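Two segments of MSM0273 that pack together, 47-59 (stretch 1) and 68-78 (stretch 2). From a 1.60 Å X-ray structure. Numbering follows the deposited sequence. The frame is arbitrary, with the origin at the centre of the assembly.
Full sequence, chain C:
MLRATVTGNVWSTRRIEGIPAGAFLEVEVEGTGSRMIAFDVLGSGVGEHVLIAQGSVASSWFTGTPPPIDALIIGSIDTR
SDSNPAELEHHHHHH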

# COMPACT_ATOMS: atom_id res chain seq x y z
N GLY C 47 0.38 12.01 -23.71
CA GLY C 47 1.41 11.33 -24.48
C GLY C 47 2.75 11.35 -23.78
O GLY C 47 3.67 10.64 -24.17
N GLU C 48 2.86 12.16 -22.75
CA GLU C 48 4.12 12.29 -22.03
C GLU C 48 4.42 11.08 -21.14
O GLU C 48 3.53 10.51 -20.51
CB GLU C 48 4.10 13.53 -21.17
CG GLU C 48 5.38 13.83 -20.46
CD GLU C 48 5.31 15.18 -19.76
OE1 GLU C 48 4.39 15.98 -20.07
OE2 GLU C 48 6.16 15.44 -18.88
N HIS C 49 5.67 10.68 -21.11
CA HIS C 49 6.08 9.61 -20.24
C HIS C 49 6.52 10.15 -18.90
O HIS C 49 7.43 10.99 -18.84
CB HIS C 49 7.21 8.81 -20.89
CG HIS C 49 6.85 8.31 -22.24
ND1 HIS C 49 5.90 7.33 -22.43
CD2 HIS C 49 7.29 8.66 -23.47
CE1 HIS C 49 5.75 7.12 -23.73
NE2 HIS C 49 6.59 7.90 -24.38
N VAL C 50 5.91 9.64 -17.83
CA VAL C 50 6.10 10.23 -16.51
C VAL C 50 6.41 9.15 -15.47
O VAL C 50 6.20 7.97 -15.71
CB VAL C 50 4.85 11.01 -16.04
CG1 VAL C 50 4.59 12.22 -16.97
CG2 VAL C 50 3.64 10.12 -16.04
N LEU C 51 6.89 9.61 -14.32
CA LEU C 51 7.23 8.77 -13.18
C LEU C 51 6.22 9.07 -12.07
O LEU C 51 6.00 10.24 -11.76
CB LEU C 51 8.64 9.12 -12.72
CG LEU C 51 9.29 8.25 -11.66
CD1 LEU C 51 9.37 6.79 -12.25
CD2 LEU C 51 10.66 8.86 -11.33
N ILE C 52 5.59 8.04 -11.52
CA ILE C 52 4.53 8.20 -10.51
C ILE C 52 4.92 7.58 -9.20
O ILE C 52 5.46 6.45 -9.18
CB ILE C 52 3.23 7.54 -11.00
CG1 ILE C 52 2.76 8.40 -12.20
CG2 ILE C 52 2.18 7.52 -9.88
CD1 ILE C 52 1.67 7.79 -12.92
N ALA C 53 4.63 8.28 -8.11
CA ALA C 53 4.72 7.68 -6.75
C ALA C 53 3.33 7.48 -6.19
O ALA C 53 2.42 8.28 -6.47
CB ALA C 53 5.53 8.56 -5.82
N GLN C 54 3.15 6.40 -5.42
CA GLN C 54 1.80 6.04 -4.93
C GLN C 54 1.75 5.95 -3.42
O GLN C 54 2.77 5.75 -2.73
CB GLN C 54 1.40 4.69 -5.50
CG GLN C 54 1.26 4.71 -7.03
CD GLN C 54 0.91 3.34 -7.54
OE1 GLN C 54 1.78 2.53 -7.83
NE2 GLN C 54 -0.38 3.04 -7.58
N GLY C 55 0.53 6.04 -2.89
CA GLY C 55 0.34 5.88 -1.45
C GLY C 55 0.45 7.19 -0.72
O GLY C 55 0.31 8.30 -1.30
N SER C 56 0.70 7.10 0.59
CA SER C 56 0.67 8.28 1.43
C SER C 56 1.81 9.24 1.08
O SER C 56 1.68 10.44 1.37
CB SER C 56 0.69 7.93 2.91
OG SER C 56 1.87 7.28 3.22
N VAL C 57 2.88 8.76 0.44
CA VAL C 57 3.96 9.69 0.09
C VAL C 57 3.50 10.69 -0.98
O VAL C 57 4.06 11.79 -1.06
CB VAL C 57 5.25 8.96 -0.40
CG1 VAL C 57 5.70 7.90 0.65
CG2 VAL C 57 5.10 8.36 -1.78
N ALA C 58 2.48 10.34 -1.76
CA ALA C 58 1.93 11.32 -2.73
C ALA C 58 1.27 12.50 -2.03
O ALA C 58 1.53 13.65 -2.34
CB ALA C 58 0.93 10.61 -3.67
N SER C 59 0.56 12.22 -0.94
CA SER C 59 -0.12 13.26 -0.18
C SER C 59 0.90 14.05 0.66
O SER C 59 0.79 15.28 0.82
CB SER C 59 -1.17 12.57 0.72
OG SER C 59 -1.72 13.43 1.71
N PRO C 68 -6.24 14.31 0.01
CA PRO C 68 -6.66 12.92 -0.19
C PRO C 68 -6.23 12.40 -1.57
O PRO C 68 -7.06 12.07 -2.44
CB PRO C 68 -8.18 13.01 -0.05
CG PRO C 68 -8.50 14.37 -0.67
CD PRO C 68 -7.32 15.29 -0.29
N ILE C 69 -4.90 12.32 -1.75
CA ILE C 69 -4.28 11.99 -3.02
C ILE C 69 -3.34 10.81 -2.79
O ILE C 69 -2.47 10.89 -1.90
CB ILE C 69 -3.47 13.22 -3.53
CG1 ILE C 69 -4.43 14.37 -3.83
CG2 ILE C 69 -2.60 12.87 -4.74
CD1 ILE C 69 -5.39 14.05 -4.93
N ASP C 70 -3.50 9.74 -3.59
CA ASP C 70 -2.68 8.52 -3.41
C ASP C 70 -1.82 8.19 -4.67
O ASP C 70 -1.29 7.08 -4.80
CB ASP C 70 -3.61 7.33 -3.05
CG ASP C 70 -4.56 6.94 -4.21
OD1 ASP C 70 -4.43 7.53 -5.29
OD2 ASP C 70 -5.38 6.01 -4.04
N ALA C 71 -1.67 9.15 -5.59
CA ALA C 71 -0.80 8.97 -6.77
C ALA C 71 -0.40 10.32 -7.29
O ALA C 71 -1.26 11.20 -7.43
CB ALA C 71 -1.55 8.18 -7.86
N LEU C 72 0.90 10.52 -7.49
CA LEU C 72 1.46 11.84 -7.84
C LEU C 72 2.50 11.64 -8.90
O LEU C 72 3.39 10.82 -8.76
CB LEU C 72 2.09 12.51 -6.61
CG LEU C 72 2.77 13.87 -6.84
CD1 LEU C 72 1.74 14.96 -7.27
CD2 LEU C 72 3.46 14.25 -5.54
N ILE C 73 2.41 12.43 -9.97
CA ILE C 73 3.49 12.46 -10.95
C ILE C 73 4.67 13.24 -10.39
O ILE C 73 4.53 14.40 -9.99
CB ILE C 73 2.96 13.07 -12.26
CG1 ILE C 73 2.08 12.03 -12.97
CG2 ILE C 73 4.15 13.53 -13.16
CD1 ILE C 73 1.12 12.67 -14.09
N ILE C 74 5.84 12.60 -10.32
CA ILE C 74 6.97 13.29 -9.70
C ILE C 74 7.98 13.78 -10.72
O ILE C 74 8.93 14.47 -10.35
CB ILE C 74 7.68 12.42 -8.58
CG1 ILE C 74 8.29 11.18 -9.18
CG2 ILE C 74 6.70 12.05 -7.47
CD1 ILE C 74 9.16 10.42 -8.13
N GLY C 75 7.83 13.41 -12.00
CA GLY C 75 8.76 13.94 -13.01
C GLY C 75 8.49 13.32 -14.37
O GLY C 75 7.69 12.37 -14.49
N SER C 76 9.11 13.87 -15.41
CA SER C 76 9.01 13.23 -16.72
C SER C 76 10.26 12.42 -16.96
O SER C 76 11.28 12.64 -16.31
CB SER C 76 8.76 14.24 -17.86
OG SER C 76 9.82 15.12 -17.95
N ILE C 77 10.16 11.44 -17.85
CA ILE C 77 11.27 10.51 -18.08
C ILE C 77 12.11 11.01 -19.26
O ILE C 77 11.60 11.19 -20.39
CB ILE C 77 10.74 9.11 -18.36
CG1 ILE C 77 9.92 8.66 -17.14
CG2 ILE C 77 11.85 8.13 -18.67
CD1 ILE C 77 9.17 7.43 -17.37
N ASP C 78 13.40 11.17 -19.01
CA ASP C 78 14.30 11.66 -20.03
C ASP C 78 14.51 10.58 -21.09
O ASP C 78 14.49 9.37 -20.78
CB ASP C 78 15.69 12.04 -19.48
CG ASP C 78 15.68 13.09 -18.38
OD1 ASP C 78 14.63 13.66 -18.04
OD2 ASP C 78 16.83 13.48 -18.02
O HOH W 1 -2.24 4.80 -6.18

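Strands 49-54 and 71-76 pair antiparallel, and six backbone hydrogen bonds join the two stretches. Ala53 and Leu72 exchange two of them, Ala53 N to Leu72 O and Leu72 N to Ala53 O, both 2.9 Å. Beyond the strand, Gly55 N reaches Asp70 O at 2.8 Å; its phi of 90° and psi of -160° would jam a CB against the preceding carbonyl, so glycine fits here. At the other end Ile77 N donates to His49 O at 2.9 Å. Between them the register shifts: Leu51 O accepts from Ile74 N at 2.8 Å, while Leu51 N donates to Gly75 O at 2.9 Å. Ile74, with psi near -7°, departs from extended geometry, and its side chain points sideways.

The side chains then sort by face. Val50, Ile52, Gln54, Ala71, Ile73 and Ser76 share one. The beta-branched residues suit extended backbone, and Ile52 and Ile73 both adopt m at chi1 and t at chi2, bringing Ile52 CG1 within 3.8 Å of Ile73 CG1. Val50, also m, sets its CB 3.9 Å from Ile73 CG2. Gln54 (m, t) extends until its NE2 donates to a water at 2.9 Å; that water donates to Asp70 O at 2.8 Å, so the water bridges the partly exposed Gln54 to the backbone of Asp70, and a polar side chain suits this place.

Leu51, Ala53 and Leu72 lie on the other face. Both leucines are t, p, and Leu51 CD2 meets Ile74 CD1 at 3.9 Å. Small Ala53 still touches Ile74, CB to CG2 at 4.0 Å. Ala58, in a weakly bonded helix, points toward the second stretch; its methyl fits closely, CB lying 3.7 Å from Leu72 CB and 3.5 Å from Ala71 N, a buried amide without a partner.

Altogether 846 Å² is buried, mostly by aliphatic residues.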